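Local coordinates for protein bacterioferritin (Mycobacterium tuberculosis, PDB 3UOI) that oxidises ferrous iron with dioxygen and stores the ferric product as a mineral core inside a haem-containing shell of 24 subunits, at the interface of chains A and B and the interface of chains A and C. Coordinates in Å, arbitrary orientation; residue numbers count along the deposited sequence, not the author numbering. Chains: chain A/B/C, Bacterioferritin.

Contact 1: the interface of chains A and B. Residues chain A 158-159; chain B 41, 153-154, 156-158.
The C-terminal tail of one bacterioferritin subunit, beyond helix 148-153, lies against that of a neighbour in the 24-subunit shell. A:Arg158 carries the contact. Its CG stands anti to the carbonyl carbon (chi1 -52°) and the chain is extended to NE, so the guanidinium reaches the main chain of chain B. NH1 of A:Arg158 donates to the carbonyl O of B:Val156 at 2.8 Å, the acceptor near the guanidinium plane but the donor above the carbonyl plane, bent to 141° at the hydrogen. The carbonyl O of B:Ala153 lies 3.0 Å from NH1 of A:Arg158, but no N-H aims at it, so this is no hydrogen bond. Over one face of the guanidinium sits NE of B:Arg158, toward the rim, with the two guanidinium planes turned 68° apart; their positive charges would probably repel. The amide of B:Gln154 stands almost perpendicular to the A:Arg158 group. Next along the tail, A:Pro159, which follows a cis peptide bond, lays its ring CD 3.9 Å from CB of B:Glu41. A water links the A:Arg158 carbonyl O (2.9 Å) to the carboxylate OE1 of B:Glu41 (2.8 Å). The tail of chain A thus meets the start of helix 40-66, the end of helix 148-153 and the tail of chain B.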
loop_
_atom_site.group_PDB
_atom_site.type_symbol
_atom_site.label_atom_id
_atom_site.label_comp_id
_atom_site.label_asym_id
_atom_site.label_seq_id
_atom_site.Cartn_x
_atom_site.Cartn_y
_atom_site.Cartn_z
ATOM N N ARG A 158 26.491 28.695 -3.023
ATOM C CA ARG A 158 27.658 27.931 -3.503
ATOM C C ARG A 158 27.377 27.007 -4.674
ATOM O O ARG A 158 26.877 25.947 -4.446
ATOM C CB ARG A 158 28.215 27.007 -2.431
ATOM C CG ARG A 158 28.531 27.615 -1.110
ATOM C CD ARG A 158 29.684 26.879 -0.440
ATOM N NE ARG A 158 30.313 27.736 0.525
ATOM C CZ ARG A 158 31.559 27.656 0.924
ATOM N NH1 ARG A 158 32.360 26.741 0.458
ATOM N NH2 ARG A 158 31.970 28.521 1.799
ATOM N N PRO A 159 27.741 27.380 -5.889
ATOM C CA PRO A 159 28.440 28.616 -6.191
ATOM C C PRO A 159 27.485 29.755 -6.424
ATOM O O PRO A 159 26.332 29.514 -6.520
ATOM C CB PRO A 159 29.068 28.295 -7.528
ATOM C CG PRO A 159 27.959 27.573 -8.192
ATOM C CD PRO A 159 27.513 26.618 -7.113
ATOM N N GLU B 41 32.218 23.265 -7.096
ATOM C CA GLU B 41 30.890 23.805 -7.163
ATOM C C GLU B 41 30.645 24.720 -8.340
ATOM O O GLU B 41 29.655 24.633 -8.976
ATOM C CB GLU B 41 30.506 24.435 -5.872
ATOM C CG GLU B 41 30.729 23.607 -4.688
ATOM C CD GLU B 41 30.053 22.259 -4.717
ATOM O OE1 GLU B 41 28.887 22.234 -4.402
ATOM O OE2 GLU B 41 30.684 21.256 -5.056
ATOM N N ALA B 153 36.241 31.195 -2.499
ATOM C CA ALA B 153 35.845 30.270 -1.456
ATOM C C ALA B 153 34.363 29.887 -1.535
ATOM O O ALA B 153 33.900 29.018 -0.837
ATOM C CB ALA B 153 36.175 30.793 -0.121
ATOM N N GLN B 154 33.632 30.597 -2.350
ATOM C CA GLN B 154 32.253 30.295 -2.575
ATOM C C GLN B 154 32.099 29.258 -3.716
ATOM O O GLN B 154 31.039 28.801 -3.985
ATOM C CB GLN B 154 31.473 31.567 -2.860
ATOM C CG GLN B 154 31.448 32.623 -1.769
ATOM C CD GLN B 154 31.754 32.122 -0.418
ATOM O OE1 GLN B 154 31.041 31.394 0.155
ATOM N NE2 GLN B 154 32.839 32.529 0.084
ATOM N N VAL B 156 33.933 26.309 -3.800
ATOM C CA VAL B 156 34.374 25.046 -3.321
ATOM C C VAL B 156 33.362 24.506 -2.350
ATOM O O VAL B 156 32.547 25.197 -1.835
ATOM C CB VAL B 156 35.723 25.133 -2.578
ATOM C CG1 VAL B 156 36.725 25.876 -3.368
ATOM C CG2 VAL B 156 35.526 25.767 -1.230
ATOM N N SER B 157 33.452 23.226 -2.142
ATOM C CA SER B 157 32.604 22.526 -1.224
ATOM C C SER B 157 33.187 22.456 0.178
ATOM O O SER B 157 34.298 22.850 0.428
ATOM C CB SER B 157 32.259 21.142 -1.755
ATOM O OG SER B 157 33.344 20.306 -1.833
ATOM N N ARG B 158 32.383 21.965 1.090
ATOM C CA ARG B 158 32.833 21.789 2.423
ATOM C C ARG B 158 32.821 20.338 2.743
ATOM O O ARG B 158 31.806 19.773 2.895
ATOM C CB ARG B 158 31.937 22.551 3.366
ATOM C CG ARG B 158 32.121 24.004 3.269
ATOM C CD ARG B 158 31.154 24.740 4.130
ATOM N NE ARG B 158 31.472 26.156 4.168
ATOM C CZ ARG B 158 31.979 26.773 5.208
ATOM N NH1 ARG B 158 32.233 26.129 6.295
ATOM N NH2 ARG B 158 32.220 28.025 5.122
HETATM O O HOH W 1 27.584 23.881 -2.602
#

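Contact 2: the interface of chains A and B. Residues chain A 149-150, 152-153; chain B 145-146, 150, 154.
The best-held polar atom is the side-chain amide NE2 of B:Gln154, held by a hydrogen bond within its own chain, donating to the carbonyl O of B:Leu150 at 3.0 Å, fairly straight at 157°. The acceptor lies near the amide plane, the donor above the carbonyl plane. A bend at chi2 folds the chain back to this carbonyl, which orients the amide beside the methyl of A:Ala153 and caps the C-terminal end of the short helix. Within this patch no hydrogen bond crosses between the chains; the side chains pack by their carbons against methyls and against the backbone. B:Leu150, its CG anti to the backbone N (chi1 -163°), is the main wedge: CG meets CB of A:Ala153 at 3.7 Å, CD2 lies over the backbone of A:Glu149, 3.4 Å from its carbonyl O, and CD1 touches CD1 of A:Leu150 at 3.8 Å. The two Leu150 side chains cross at about a right angle. B:Leu146, with CG anti to the carbonyl carbon, turns CD2 toward CB of A:Ser152 at 3.7 Å and the backbone N of A:Ala153. The bent chain of A:Glu149 brings CG near the carbonyl O of B:Lys145. Helix 148-153 of chain A therefore packs on the end of helix 116-146 and helix 148-153 of chain B.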
loop_
_atom_site.group_PDB
_atom_site.type_symbol
_atom_site.label_atom_id
_atom_site.label_comp_id
_atom_site.label_asym_id
_atom_site.label_seq_id
_atom_site.Cartn_x
_atom_site.Cartn_y
_atom_site.Cartn_z
ATOM N N GLU A 149 32.732 42.705 3.206
ATOM C CA GLU A 149 32.958 41.672 2.233
ATOM C C GLU A 149 32.584 40.291 2.810
ATOM O O GLU A 149 31.905 39.564 2.223
ATOM C CB GLU A 149 34.416 41.708 1.773
ATOM C CG GLU A 149 34.929 43.048 1.215
ATOM C CD GLU A 149 35.265 44.114 2.268
ATOM O OE1 GLU A 149 35.376 43.853 3.446
ATOM O OE2 GLU A 149 35.427 45.248 1.893
ATOM N N LEU A 150 32.999 39.998 4.011
ATOM C CA LEU A 150 32.686 38.761 4.630
ATOM C C LEU A 150 31.201 38.621 4.862
ATOM O O LEU A 150 30.666 37.589 4.700
ATOM C CB LEU A 150 33.428 38.591 5.924
ATOM C CG LEU A 150 33.302 37.186 6.467
ATOM C CD1 LEU A 150 33.404 36.216 5.342
ATOM C CD2 LEU A 150 34.239 36.819 7.583
ATOM N N SER A 152 28.846 39.872 3.102
ATOM C CA SER A 152 28.272 39.767 1.773
ATOM C C SER A 152 28.377 38.387 1.110
ATOM O O SER A 152 27.473 37.943 0.446
ATOM C CB SER A 152 28.844 40.838 0.870
ATOM O OG SER A 152 28.525 42.104 1.334
ATOM N N ALA A 153 29.496 37.739 1.365
ATOM C CA ALA A 153 29.722 36.395 0.955
ATOM C C ALA A 153 28.656 35.506 1.576
ATOM O O ALA A 153 28.341 34.509 1.050
ATOM C CB ALA A 153 31.092 35.935 1.341
ATOM N N LYS B 145 33.590 42.941 -5.484
ATOM C CA LYS B 145 32.858 43.185 -4.298
ATOM C C LYS B 145 33.248 42.309 -3.111
ATOM O O LYS B 145 33.399 42.793 -2.059
ATOM C CB LYS B 145 31.355 43.110 -4.580
ATOM C CG LYS B 145 30.882 44.114 -5.547
ATOM C CD LYS B 145 29.412 44.139 -5.642
ATOM C CE LYS B 145 28.992 45.269 -6.517
ATOM N NZ LYS B 145 27.866 44.957 -7.365
ATOM N N LEU B 146 33.342 41.019 -3.288
ATOM C CA LEU B 146 33.735 40.107 -2.231
ATOM C C LEU B 146 35.219 39.991 -1.982
ATOM O O LEU B 146 35.637 39.563 -0.944
ATOM C CB LEU B 146 33.231 38.708 -2.526
ATOM C CG LEU B 146 31.751 38.526 -2.611
ATOM C CD1 LEU B 146 31.449 37.113 -2.731
ATOM C CD2 LEU B 146 31.238 39.076 -1.369
ATOM N N LEU B 150 37.797 35.549 -1.361
ATOM C CA LEU B 150 36.500 35.246 -0.815
ATOM C C LEU B 150 35.541 34.704 -1.847
ATOM O O LEU B 150 34.951 33.710 -1.644
ATOM C CB LEU B 150 35.933 36.439 -0.087
ATOM C CG LEU B 150 34.792 36.315 0.900
ATOM C CD1 LEU B 150 34.963 35.259 1.971
ATOM C CD2 LEU B 150 34.585 37.615 1.505
ATOM N N GLN B 154 33.632 30.597 -2.350
ATOM C CA GLN B 154 32.253 30.295 -2.575
ATOM C C GLN B 154 32.099 29.258 -3.716
ATOM O O GLN B 154 31.039 28.801 -3.985
ATOM C CB GLN B 154 31.473 31.567 -2.860
ATOM C CG GLN B 154 31.448 32.623 -1.769
ATOM C CD GLN B 154 31.754 32.122 -0.418
ATOM O OE1 GLN B 154 31.041 31.394 0.155
ATOM N NE2 GLN B 154 32.839 32.529 0.084
#

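Contact 3: the interface of chains A and C. Residues chain A 107, 123, 126-127; chain C 111, 116-117, 120.
A:Glu123 leaves its helix with chi1 at -93° and then runs extended beyond CG (chi2 176°), while C:Arg111 has CG anti to the carbonyl carbon and an extended chain to NE; the two side chains cross at about a right angle and meet in a salt bridge. The guanidinium NH1 of C:Arg111 donates to the carboxylate OE2 of A:Glu123 at 2.7 Å, nearly straight at 169°. The acceptor lies in the guanidinium plane, the donor above the carboxylate plane. OE1 of A:Glu123 sits at the guanidinium edge, in its plane, near NH2 without a bond. The positive charge should help keep the carboxylate ionised. C:Thr116 packs obliquely alongside the A:Glu123 stem, its CB 3.9 Å from CG of A:Glu123, and points its CG2 at CG2 of A:Ile107, tip to tip at 4.0 Å. One water binds three groups: the carbonyl O of A:Glu123 (2.7 Å), OG1 of C:Thr116 (2.7 Å) and OG1 of C:Thr117 (2.8 Å). The differing first torsions of the threonines turn both hydroxyls to that water, and CG2 of C:Thr117 packs against CB of A:Ala127 at 4.0 Å. Helices 85-112 and 116-146 of chain A meet the end of helix 85-112 and the start of helix 116-146 of chain C.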
loop_
_atom_site.group_PDB
_atom_site.type_symbol
_atom_site.label_atom_id
_atom_site.label_comp_id
_atom_site.label_asym_id
_atom_site.label_seq_id
_atom_site.Cartn_x
_atom_site.Cartn_y
_atom_site.Cartn_z
ATOM N N ILE A 107 -2.688 54.393 16.533
ATOM C CA ILE A 107 -3.419 53.384 17.267
ATOM C C ILE A 107 -4.156 54.023 18.484
ATOM O O ILE A 107 -5.293 53.761 18.753
ATOM C CB ILE A 107 -2.461 52.257 17.737
ATOM C CG1 ILE A 107 -1.848 51.497 16.543
ATOM C CG2 ILE A 107 -3.119 51.381 18.660
ATOM C CD1 ILE A 107 -0.538 50.843 16.788
ATOM N N GLU A 123 -2.065 47.429 15.041
ATOM C CA GLU A 123 -1.297 46.825 16.093
ATOM C C GLU A 123 -0.438 45.673 15.560
ATOM O O GLU A 123 0.731 45.544 15.876
ATOM C CB GLU A 123 -2.195 46.359 17.228
ATOM C CG GLU A 123 -2.368 47.367 18.329
ATOM C CD GLU A 123 -3.330 46.948 19.406
ATOM O OE1 GLU A 123 -3.636 45.773 19.516
ATOM O OE2 GLU A 123 -3.797 47.816 20.110
ATOM N N VAL A 126 2.494 47.014 13.276
ATOM C CA VAL A 126 3.537 47.535 14.081
ATOM C C VAL A 126 4.441 46.438 14.593
ATOM O O VAL A 126 5.640 46.596 14.612
ATOM C CB VAL A 126 3.011 48.320 15.280
ATOM C CG1 VAL A 126 4.002 48.238 16.381
ATOM C CG2 VAL A 126 2.743 49.742 14.906
ATOM N N ALA A 127 3.843 45.327 15.009
ATOM C CA ALA A 127 4.647 44.230 15.497
ATOM C C ALA A 127 5.555 43.677 14.383
ATOM O O ALA A 127 6.757 43.459 14.562
ATOM C CB ALA A 127 3.795 43.169 16.097
ATOM N N ARG C 111 0.743 51.088 26.807
ATOM C CA ARG C 111 -0.047 51.794 25.800
ATOM C C ARG C 111 0.056 53.339 25.776
ATOM O O ARG C 111 -0.046 53.934 24.775
ATOM C CB ARG C 111 -1.487 51.308 25.834
ATOM C CG ARG C 111 -1.645 49.798 25.794
ATOM C CD ARG C 111 -3.066 49.348 25.414
ATOM N NE ARG C 111 -3.184 47.984 24.948
ATOM C CZ ARG C 111 -3.443 47.631 23.694
ATOM N NH1 ARG C 111 -3.571 48.522 22.744
ATOM N NH2 ARG C 111 -3.528 46.375 23.373
ATOM N N THR C 116 2.503 49.108 21.924
ATOM C CA THR C 116 1.486 48.102 21.839
ATOM C C THR C 116 2.030 46.663 21.840
ATOM O O THR C 116 1.463 45.820 22.404
ATOM C CB THR C 116 0.562 48.326 20.664
ATOM O OG1 THR C 116 1.305 48.549 19.493
ATOM C CG2 THR C 116 -0.382 49.522 20.944
ATOM N N THR C 117 3.127 46.421 21.182
ATOM C CA THR C 117 3.561 45.057 21.073
ATOM C C THR C 117 3.857 44.478 22.445
ATOM O O THR C 117 3.433 43.433 22.775
ATOM C CB THR C 117 4.731 44.873 20.078
ATOM O OG1 THR C 117 4.431 45.475 18.836
ATOM C CG2 THR C 117 5.087 43.411 19.925
ATOM N N VAL C 120 0.413 43.870 24.280
ATOM C CA VAL C 120 -0.218 42.659 23.849
ATOM C C VAL C 120 0.516 41.485 24.473
ATOM O O VAL C 120 -0.091 40.606 24.952
ATOM C CB VAL C 120 -0.270 42.614 22.356
ATOM C CG1 VAL C 120 -0.580 41.258 21.876
ATOM C CG2 VAL C 120 -1.329 43.558 21.874
HETATM O O HOH W 2 1.844 46.216 18.191
#

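Contacts 1 and 2 belong to the same A-B interface, their C-alpha centres about 12 Å apart. They share helix 148-153 of chain B and B:Gln154, whose carbonyl and amide oxygens face contact 1 and whose NE2 borders contact 2. Contact 3 joins chain A to chain C; its C-alpha centre is about 44 Å from that of contact 1 and about 38 Å from that of contact 2. Helix 116-146 serves contact 2 by its end in chain B, while in contact 3 chain A uses its first half and chain C its first turns. Chain A thus joins two neighbours through distant surfaces, consistent with its place in a closed shell of 24 subunits.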